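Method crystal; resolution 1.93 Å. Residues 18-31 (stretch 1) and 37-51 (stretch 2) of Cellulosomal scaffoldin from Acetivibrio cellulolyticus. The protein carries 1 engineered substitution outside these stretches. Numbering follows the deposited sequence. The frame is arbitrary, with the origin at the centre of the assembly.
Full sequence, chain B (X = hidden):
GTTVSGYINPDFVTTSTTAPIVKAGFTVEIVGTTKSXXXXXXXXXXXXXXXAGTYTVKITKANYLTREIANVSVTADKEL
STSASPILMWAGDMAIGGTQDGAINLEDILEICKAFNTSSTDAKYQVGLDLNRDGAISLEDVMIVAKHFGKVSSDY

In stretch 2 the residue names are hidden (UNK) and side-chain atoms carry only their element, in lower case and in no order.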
ATOM      1  N   THR B  18     -14.146   7.288   3.268  1.00 34.12           N
ATOM      2  CA  THR B  18     -13.437   7.316   1.982  1.00 31.54           C
ATOM      3  C   THR B  18     -14.304   6.909   0.788  1.00 31.41           C
ATOM      4  O   THR B  18     -14.071   7.385  -0.316  1.00 29.82           O
ATOM      5  CB  THR B  18     -12.184   6.410   1.977  1.00 30.35           C
ATOM      6  OG1 THR B  18     -12.572   5.038   2.089  1.00 29.07           O
ATOM      7  CG2 THR B  18     -11.240   6.768   3.118  1.00 31.72           C
ATOM      8  N   ALA B  19     -15.274   6.019   0.998  1.00 32.25           N
ATOM      9  CA  ALA B  19     -16.097   5.492  -0.098  1.00 33.25           C
ATOM     10  C   ALA B  19     -16.758   6.578  -0.974  1.00 34.50           C
ATOM     11  O   ALA B  19     -16.600   6.555  -2.200  1.00 34.41           O
ATOM     12  CB  ALA B  19     -17.134   4.515   0.434  1.00 33.75           C
ATOM     13  N   PRO B  20     -17.484   7.532  -0.358  1.00 35.68           N
ATOM     14  CA  PRO B  20     -18.130   8.603  -1.132  1.00 35.75           C
ATOM     15  C   PRO B  20     -17.194   9.450  -2.003  1.00 35.78           C
ATOM     16  O   PRO B  20     -17.636   9.993  -3.017  1.00 36.38           O
ATOM     17  CB  PRO B  20     -18.793   9.478  -0.054  1.00 39.02           C
ATOM     18  CG  PRO B  20     -18.215   9.039   1.245  1.00 38.76           C
ATOM     19  CD  PRO B  20     -17.868   7.599   1.063  1.00 37.36           C
ATOM     20  N   ILE B  21     -15.926   9.574  -1.617  1.00 35.25           N
ATOM     21  CA  ILE B  21     -14.946  10.283  -2.457  1.00 36.42           C
ATOM     22  C   ILE B  21     -14.432   9.376  -3.584  1.00 32.08           C
ATOM     23  O   ILE B  21     -14.398   9.796  -4.738  1.00 35.52           O
ATOM     24  CB  ILE B  21     -13.761  10.923  -1.661  1.00 39.19           C
ATOM     25  CG1 ILE B  21     -12.560  11.188  -2.583  1.00 38.25           C
ATOM     26  CG2 ILE B  21     -13.296  10.061  -0.497  1.00 40.91           C
ATOM     27  CD1 ILE B  21     -11.466  12.038  -1.970  1.00 40.55           C
ATOM     28  N   VAL B  22     -14.047   8.144  -3.261  1.00 28.89           N
ATOM     29  CA  VAL B  22     -13.444   7.246  -4.271  1.00 26.91           C
ATOM     30  C   VAL B  22     -14.437   6.598  -5.244  1.00 26.05           C
ATOM     31  O   VAL B  22     -14.033   6.171  -6.330  1.00 24.24           O
ATOM     32  CB  VAL B  22     -12.581   6.129  -3.639  1.00 26.50           C
ATOM     33  CG1 VAL B  22     -11.479   6.732  -2.783  1.00 27.15           C
ATOM     34  CG2 VAL B  22     -13.424   5.152  -2.833  1.00 26.72           C
ATOM     35  N   LYS B  23     -15.712   6.512  -4.862  1.00 25.85           N
ATOM     36  CA  LYS B  23     -16.743   5.956  -5.755  1.00 25.43           C
ATOM     37  C   LYS B  23     -17.279   6.965  -6.769  1.00 25.13           C
ATOM     38  O   LYS B  23     -17.805   6.577  -7.813  1.00 25.82           O
ATOM     39  CB  LYS B  23     -17.905   5.375  -4.962  1.00 26.29           C
ATOM     40  CG  LYS B  23     -17.606   4.029  -4.341  1.00 26.38           C
ATOM     41  CD  LYS B  23     -18.831   3.513  -3.612  1.00 27.87           C
ATOM     42  CE  LYS B  23     -18.530   2.254  -2.823  1.00 28.18           C
ATOM     43  NZ  LYS B  23     -19.704   1.883  -1.993  1.00 29.68           N
ATOM     44  N   ALA B  24     -17.141   8.246  -6.458  1.00 24.92           N
ATOM     45  CA  ALA B  24     -17.574   9.317  -7.337  1.00 24.65           C
ATOM     46  C   ALA B  24     -16.519   9.615  -8.389  1.00 23.78           C
ATOM     47  O   ALA B  24     -15.338   9.316  -8.199  1.00 24.25           O
ATOM     48  CB  ALA B  24     -17.857  10.570  -6.526  1.00 25.88           C
ATOM     49  N   GLY B  25     -16.962  10.203  -9.496  1.00 23.11           N
ATOM     50  CA  GLY B  25     -16.062  10.779 -10.480  1.00 22.99           C
ATOM     51  C   GLY B  25     -15.630   9.885 -11.626  1.00 21.82           C
ATOM     52  O   GLY B  25     -14.816  10.306 -12.437  1.00 23.65           O
ATOM     53  N   PHE B  26     -16.153   8.662 -11.705  1.00 20.71           N
ATOM     54  CA  PHE B  26     -15.902   7.811 -12.870  1.00 19.40           C
ATOM     55  C   PHE B  26     -16.800   8.273 -14.022  1.00 20.21           C
ATOM     56  O   PHE B  26     -18.012   8.436 -13.844  1.00 19.59           O
ATOM     57  CB  PHE B  26     -16.182   6.339 -12.558  1.00 18.98           C
ATOM     58  CG  PHE B  26     -15.217   5.722 -11.579  1.00 18.07           C
ATOM     59  CD1 PHE B  26     -14.009   5.191 -12.010  1.00 17.86           C
ATOM     60  CD2 PHE B  26     -15.529   5.653 -10.228  1.00 18.60           C
ATOM     61  CE1 PHE B  26     -13.121   4.623 -11.110  1.00 17.37           C
ATOM     62  CE2 PHE B  26     -14.645   5.088  -9.319  1.00 18.42           C
ATOM     63  CZ  PHE B  26     -13.442   4.571  -9.760  1.00 17.79           C
ATOM     64  N   THR B  27     -16.201   8.498 -15.194  1.00 20.28           N
ATOM     65  CA  THR B  27     -16.943   8.916 -16.379  1.00 20.54           C
ATOM     66  C   THR B  27     -17.242   7.698 -17.244  1.00 19.74           C
ATOM     67  O   THR B  27     -16.336   6.960 -17.629  1.00 19.10           O
ATOM     68  CB  THR B  27     -16.149   9.945 -17.200  1.00 21.54           C
ATOM     69  OG1 THR B  27     -15.803  11.053 -16.364  1.00 22.34           O
ATOM     70  CG2 THR B  27     -16.954  10.440 -18.380  1.00 22.32           C
ATOM     71  N   VAL B  28     -18.524   7.499 -17.542  1.00 19.74           N
ATOM     72  CA  VAL B  28     -18.984   6.361 -18.312  1.00 19.39           C
ATOM     73  C   VAL B  28     -19.535   6.888 -19.625  1.00 20.66           C
ATOM     74  O   VAL B  28     -20.475   7.672 -19.631  1.00 21.19           O
ATOM     75  CB  VAL B  28     -20.088   5.585 -17.565  1.00 18.97           C
ATOM     76  CG1 VAL B  28     -20.522   4.363 -18.357  1.00 18.73           C
ATOM     77  CG2 VAL B  28     -19.599   5.174 -16.188  1.00 18.50           C
ATOM     78  N   GLU B  29     -18.924   6.458 -20.728  1.00 21.25           N
ATOM     79  CA  GLU B  29     -19.261   6.930 -22.066  1.00 22.27           C
ATOM     80  C   GLU B  29     -19.832   5.769 -22.861  1.00 22.18           C
ATOM     81  O   GLU B  29     -19.308   4.660 -22.785  1.00 23.10           O
ATOM     82  CB  GLU B  29     -18.005   7.454 -22.790  1.00 23.87           C
ATOM     83  CG  GLU B  29     -18.152   7.456 -24.313  1.00 25.32           C
ATOM     84  CD  GLU B  29     -16.992   8.076 -25.071  1.00 26.90           C
ATOM     85  OE1 GLU B  29     -15.832   8.051 -24.590  1.00 25.55           O
ATOM     86  OE2 GLU B  29     -17.261   8.564 -26.188  1.00 28.34           O
ATOM     87  N   ILE B  30     -20.880   6.033 -23.637  1.00 22.05           N
ATOM     88  CA  ILE B  30     -21.380   5.080 -24.612  1.00 22.14           C
ATOM     89  C   ILE B  30     -20.743   5.424 -25.963  1.00 22.60           C
ATOM     90  O   ILE B  30     -21.213   6.310 -26.677  1.00 22.71           O
ATOM     91  CB  ILE B  30     -22.916   5.098 -24.696  1.00 22.84           C
ATOM     92  CG1 ILE B  30     -23.509   4.742 -23.326  1.00 22.53           C
ATOM     93  CG2 ILE B  30     -23.411   4.124 -25.769  1.00 22.92           C
ATOM     94  CD1 ILE B  30     -25.001   4.885 -23.248  1.00 23.74           C
ATOM     95  N   VAL B  31     -19.657   4.722 -26.283  1.00 22.15           N
ATOM     96  CA  VAL B  31     -18.852   5.013 -27.471  1.00 22.94           C
ATOM     97  C   VAL B  31     -19.758   4.934 -28.693  1.00 24.22           C
ATOM     98  O   VAL B  31     -20.574   4.017 -28.798  1.00 24.03           O
ATOM     99  CB  VAL B  31     -17.684   4.019 -27.632  1.00 22.76           C
ATOM    100  CG1 VAL B  31     -16.911   4.291 -28.919  1.00 23.84           C
ATOM    101  CG2 VAL B  31     -16.744   4.090 -26.436  1.00 22.14           C
ATOM    102  N   UNK B  37     -21.909  10.046 -18.489  1.00 25.51           N
ATOM    103  CA  UNK B  37     -22.371  10.366 -17.147  1.00 24.59           C
ATOM    104  C   UNK B  37     -21.238  10.149 -16.158  1.00 22.62           C
ATOM    105  O   UNK B  37     -20.323   9.359 -16.406  1.00 20.63           O
ATOM    106  c   UNK B  37     -23.566   9.503 -16.767  1.00 25.35           C
ATOM    107  N   UNK B  38     -21.310  10.849 -15.034  1.00 21.72           N
ATOM    108  CA  UNK B  38     -20.316  10.703 -13.977  1.00 20.75           C
ATOM    109  C   UNK B  38     -20.974  10.048 -12.769  1.00 20.28           C
ATOM    110  O   UNK B  38     -22.116  10.390 -12.418  1.00 20.37           O
ATOM    111  c   UNK B  38     -18.652  11.906 -12.543  1.00 21.36           C
ATOM    112  c   UNK B  38     -19.730  12.066 -13.596  1.00 21.77           C
ATOM    113  c   UNK B  38     -19.162  12.754 -14.836  1.00 22.29           C
ATOM    114  N   UNK B  39     -20.271   9.112 -12.137  1.00 18.87           N
ATOM    115  CA  UNK B  39     -20.836   8.400 -10.996  1.00 19.04           C
ATOM    116  C   UNK B  39     -20.972   9.339  -9.787  1.00 19.99           C
ATOM    117  O   UNK B  39     -20.140  10.224  -9.598  1.00 19.80           O
ATOM    118  o   UNK B  39     -18.656   7.556 -10.298  1.00 17.64           O
ATOM    119  c   UNK B  39     -20.005   7.167 -10.586  1.00 18.01           C
ATOM    120  c   UNK B  39     -20.021   6.103 -11.684  1.00 17.41           C
ATOM    121  N   UNK B  40     -22.025   9.132  -8.993  1.00 20.79           N
ATOM    122  CA  UNK B  40     -22.210   9.854  -7.727  1.00 22.18           C
ATOM    123  C   UNK B  40     -21.419   9.190  -6.598  1.00 22.13           C
ATOM    124  O   UNK B  40     -20.611   8.290  -6.849  1.00 20.45           O
ATOM    125  c   UNK B  40     -23.708   9.967  -7.372  1.00 23.47           C
ATOM    126  c   UNK B  40     -24.394   8.614  -7.198  1.00 23.17           C
ATOM    127  o   UNK B  40     -25.621   8.572  -7.404  1.00 24.18           O
ATOM    128  o   UNK B  40     -23.738   7.598  -6.864  1.00 22.09           O
ATOM    129  N   UNK B  41     -21.649   9.622  -5.355  1.00 23.96           N
ATOM    130  CA  UNK B  41     -20.901   9.098  -4.213  1.00 24.46           C
ATOM    131  C   UNK B  41     -21.239   7.642  -3.879  1.00 24.65           C
ATOM    132  O   UNK B  41     -20.511   6.996  -3.127  1.00 25.27           O
ATOM    133  o   UNK B  41     -22.465   9.965  -2.569  1.00 28.01           O
ATOM    134  c   UNK B  41     -21.107   9.981  -2.986  1.00 26.38           C
ATOM    135  N   UNK B  42     -22.337   7.129  -4.428  1.00 24.82           N
ATOM    136  CA  UNK B  42     -22.672   5.715  -4.310  1.00 24.65           C
ATOM    137  C   UNK B  42     -22.118   4.898  -5.480  1.00 22.47           C
ATOM    138  O   UNK B  42     -22.378   3.705  -5.560  1.00 22.45           O
ATOM    139  n   UNK B  42     -24.164   6.498  -2.030  1.00 30.80           N
ATOM    140  c   UNK B  42     -24.859   6.324  -3.143  1.00 29.23           C
ATOM    141  o   UNK B  42     -26.000   6.779  -3.290  1.00 31.42           O
ATOM    142  c   UNK B  42     -24.195   5.514  -4.244  1.00 26.65           C
ATOM    143  N   UNK B  43     -21.374   5.539  -6.380  1.00 20.95           N
ATOM    144  CA  UNK B  43     -20.850   4.885  -7.578  1.00 19.27           C
ATOM    145  C   UNK B  43     -21.873   4.712  -8.683  1.00 19.06           C
ATOM    146  O   UNK B  43     -21.617   4.012  -9.664  1.00 17.58           O
ATOM    147  N   UNK B  44     -23.028   5.360  -8.540  1.00 19.93           N
ATOM    148  CA  UNK B  44     -24.139   5.173  -9.471  1.00 20.25           C
ATOM    149  C   UNK B  44     -24.095   6.148 -10.646  1.00 20.15           C
ATOM    150  O   UNK B  44     -23.872   7.336 -10.460  1.00 20.30           O
ATOM    151  c   UNK B  44     -25.464   5.335  -8.726  1.00 21.85           C
ATOM    152  c   UNK B  44     -28.150   3.777 -10.909  1.00 22.98           C
ATOM    153  c   UNK B  44     -28.555   6.137 -10.767  1.00 24.37           C
ATOM    154  o   UNK B  44     -30.003   4.762 -12.048  1.00 24.94           O
ATOM    155  c   UNK B  44     -27.441   6.276  -9.956  1.00 23.44           C
ATOM    156  c   UNK B  44     -27.042   3.926 -10.092  1.00 22.09           C
ATOM    157  c   UNK B  44     -26.671   5.178  -9.608  1.00 22.36           C
ATOM    158  c   UNK B  44     -28.905   4.887 -11.240  1.00 23.73           C
ATOM    159  N   UNK B  45     -24.336   5.644 -11.856  1.00 20.00           N
ATOM    160  CA  UNK B  45     -24.458   6.497 -13.042  1.00 20.45           C
ATOM    161  C   UNK B  45     -25.753   6.217 -13.796  1.00 21.19           C
ATOM    162  O   UNK B  45     -26.293   5.103 -13.734  1.00 20.97           O
ATOM    163  c   UNK B  45     -23.249   4.931 -14.636  1.00 18.78           C
ATOM    164  c   UNK B  45     -23.794   3.458 -16.466  1.00 18.35           C
ATOM    165  c   UNK B  45     -23.829   4.714 -15.878  1.00 19.00           C
ATOM    166  c   UNK B  45     -23.284   6.291 -14.001  1.00 19.58           C
ATOM    167  c   UNK B  45     -22.629   3.870 -13.994  1.00 18.15           C
ATOM    168  c   UNK B  45     -23.182   2.407 -15.810  1.00 17.78           C
ATOM    169  c   UNK B  45     -22.596   2.612 -14.573  1.00 18.04           C
ATOM    170  N   UNK B  46     -26.205   7.221 -14.545  1.00 21.88           N
ATOM    171  CA  UNK B  46     -27.429   7.124 -15.326  1.00 23.48           C
ATOM    172  C   UNK B  46     -27.296   7.926 -16.618  1.00 24.16           C
ATOM    173  O   UNK B  46     -27.041   9.121 -16.577  1.00 25.36           O
ATOM    174  o   UNK B  46     -31.286   7.017 -12.881  1.00 27.72           O
ATOM    175  c   UNK B  46     -29.931   7.056 -14.817  1.00 25.94           C
ATOM    176  c   UNK B  46     -28.591   7.667 -14.502  1.00 25.18           C
ATOM    177  o   UNK B  46     -31.520   8.709 -14.257  1.00 28.51           O
ATOM    178  c   UNK B  46     -31.002   7.628 -13.925  1.00 27.28           C
ATOM    179  N   UNK B  47     -27.460   7.267 -17.758  1.00 24.65           N
ATOM    180  CA  UNK B  47     -27.428   7.946 -19.051  1.00 26.05           C
ATOM    181  C   UNK B  47     -28.776   7.763 -19.749  1.00 27.55           C
ATOM    182  O   UNK B  47     -29.186   6.637 -20.034  1.00 28.63           O
ATOM    183  c   UNK B  47     -26.299   7.412 -19.954  1.00 25.54           C
ATOM    184  c   UNK B  47     -24.955   7.443 -19.216  1.00 24.90           C
ATOM    185  c   UNK B  47     -26.226   8.237 -21.236  1.00 26.57           C
ATOM    186  c   UNK B  47     -23.870   6.581 -19.836  1.00 24.69           C
ATOM    187  N   UNK B  48     -29.445   8.874 -20.038  1.00 28.41           N
ATOM    188  CA  UNK B  48     -30.792   8.857 -20.589  1.00 30.34           C
ATOM    189  C   UNK B  48     -30.779   9.039 -22.098  1.00 30.25           C
ATOM    190  O   UNK B  48     -29.758   9.408 -22.670  1.00 29.57           O
ATOM    191  c   UNK B  48     -31.747   9.876 -18.446  1.00 34.62           C
ATOM    192  c   UNK B  48     -32.617  10.965 -16.363  1.00 40.20           C
ATOM    193  n   UNK B  48     -33.227  12.184 -15.761  1.00 43.85           N
ATOM    194  c   UNK B  48     -32.431  11.102 -17.865  1.00 37.89           C
ATOM    195  c   UNK B  48     -31.618   9.977 -19.960  1.00 32.84           C
ATOM    196  N   UNK B  49     -31.928   8.782 -22.722  1.00 31.81           N
ATOM    197  CA  UNK B  49     -32.140   9.002 -24.164  1.00 32.64           C
ATOM    198  C   UNK B  49     -31.160   8.239 -25.055  1.00 30.83           C
ATOM    199  O   UNK B  49     -30.759   8.730 -26.113  1.00 31.81           O
ATOM    200  o   UNK B  49     -32.883  12.517 -23.522  1.00 40.37           O
ATOM    201  o   UNK B  49     -34.220  10.784 -23.425  1.00 38.32           O
ATOM    202  c   UNK B  49     -33.141  11.318 -23.761  1.00 37.38           C
ATOM    203  c   UNK B  49     -32.092  10.501 -24.507  1.00 35.09           C
ATOM    204  N   UNK B  50     -30.779   7.037 -24.635  1.00 29.09           N
ATOM    205  CA  UNK B  50     -29.853   6.224 -25.421  1.00 27.83           C
ATOM    206  C   UNK B  50     -30.647   5.466 -26.480  1.00 27.79           C
ATOM    207  O   UNK B  50     -31.671   4.847 -26.175  1.00 28.21           O
ATOM    208  c   UNK B  50     -28.122   4.394 -25.401  1.00 25.48           C
ATOM    209  c   UNK B  50     -29.060   5.236 -24.547  1.00 26.19           C
ATOM    210  c   UNK B  50     -28.273   5.981 -23.480  1.00 26.55           C
ATOM    211  N   UNK B  51     -30.170   5.518 -27.719  1.00 27.59           N
ATOM    212  CA  UNK B  51     -30.804   4.797 -28.816  1.00 27.70           C
ATOM    213  C   UNK B  51     -30.491   3.312 -28.704  1.00 26.83           C
ATOM    214  O   UNK B  51     -29.386   2.924 -28.316  1.00 25.97           O
ATOM    215  c   UNK B  51     -30.333   5.334 -30.161  1.00 28.49           C
TER
HETATM  216  O   HOH W   1     -20.290   4.862  -0.537  1.00 29.55           O

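Position 37 has one side-chain carbon. Its backbone pairs antiparallel with Val28, Val28 N to O of 37 at 2.8 Å and N of 37 to Val28 O at 3.0 Å, and its CB lies on the same sheet face as the Val28 side chain: Ala37.

Position 38 carries three carbons, forked at the first. It pairs with Thr27 without hydrogen bonds, and one branch carbon comes 3.5 Å from Gly25 CA. The fork without oxygen gives Val38.

Position 39 has one carbon bearing an oxygen and a carbon; the oxygen lies 2.8 Å from Lys23 O and 3.1 Å from Phe26 N. This is Thr39, whose OG1 donates to the first and accepts from the second, so one hydroxyl serves a carbonyl and an amide of the stretch 1 backbone. Its own backbone adds Gly25 N to Thr39 O (3.2 Å) and Thr39 N to Phe26 O (2.9 Å).

Position 40 has two carbons, the second carrying two oxygens, and its CA-to-CB bond points away from stretch 1; its backbone O lies 3.2 Å from Ala24 CA. This is Asp40, whose OD1 accepts from the backbone N atoms of 42 (2.8 Å) and 44 (2.9 Å), bracing a type I turn that runs to 43.

Position 41 is a carbon then an oxygen, and its CB lies 3.8 Å from Pro20 CB: Ser41.

Position 42 has two carbons, the second bearing oxygen and nitrogen, and its CA-to-CB bond points away from stretch 1. The element labels separate Asn42 from aspartate.

Position 43 has no side chain and a positive phi. Its CA lies 3.5 Å from Lys23 O, and an ideal CB would lie 3.8 Å from Lys23 CB: Gly43.

Position 44 has one carbon, then a ring of six carbons bearing an oxygen; its CA-to-CB bond points away from stretch 1, which the side chain does not touch: Tyr44.

Position 45 has one carbon, then a ring of six carbons with no oxygen; Val28 CG2 sits over its face, 4.0 Å from the centroid: Phe45.

Position 46, three carbons ending in two oxygens, is out of reach of stretch 1: Glu46. Tyr44 OH donates a hydrogen bond to Glu46 OE1 (2.7 Å).

Position 47 has four carbons, forked, and the end carbon of the longer arm lies 4.0 Å from Ile30 CG1: Ile47.

Positions 48, four carbons ending in nitrogen, and 49, two carbons and two oxygens, do not reach stretch 1: Lys48 and Asp49.

Position 50 is a three-carbon fork, one branch carbon 3.5 Å from Ile30 CD1: Val50. Position 51, one carbon, out of reach, is Ala51.

The contact combines two rules. Backbone pairing, extended by the Thr39 hydroxyl, fixes the register; Val28 and Ile30 then pack against Phe45, Ile47 and Val50, while the polar side chains of Glu46, Lys48 and Asp49 stay clear.

Stretch 2 (37-51) AVTDSNGYFEIKDVA
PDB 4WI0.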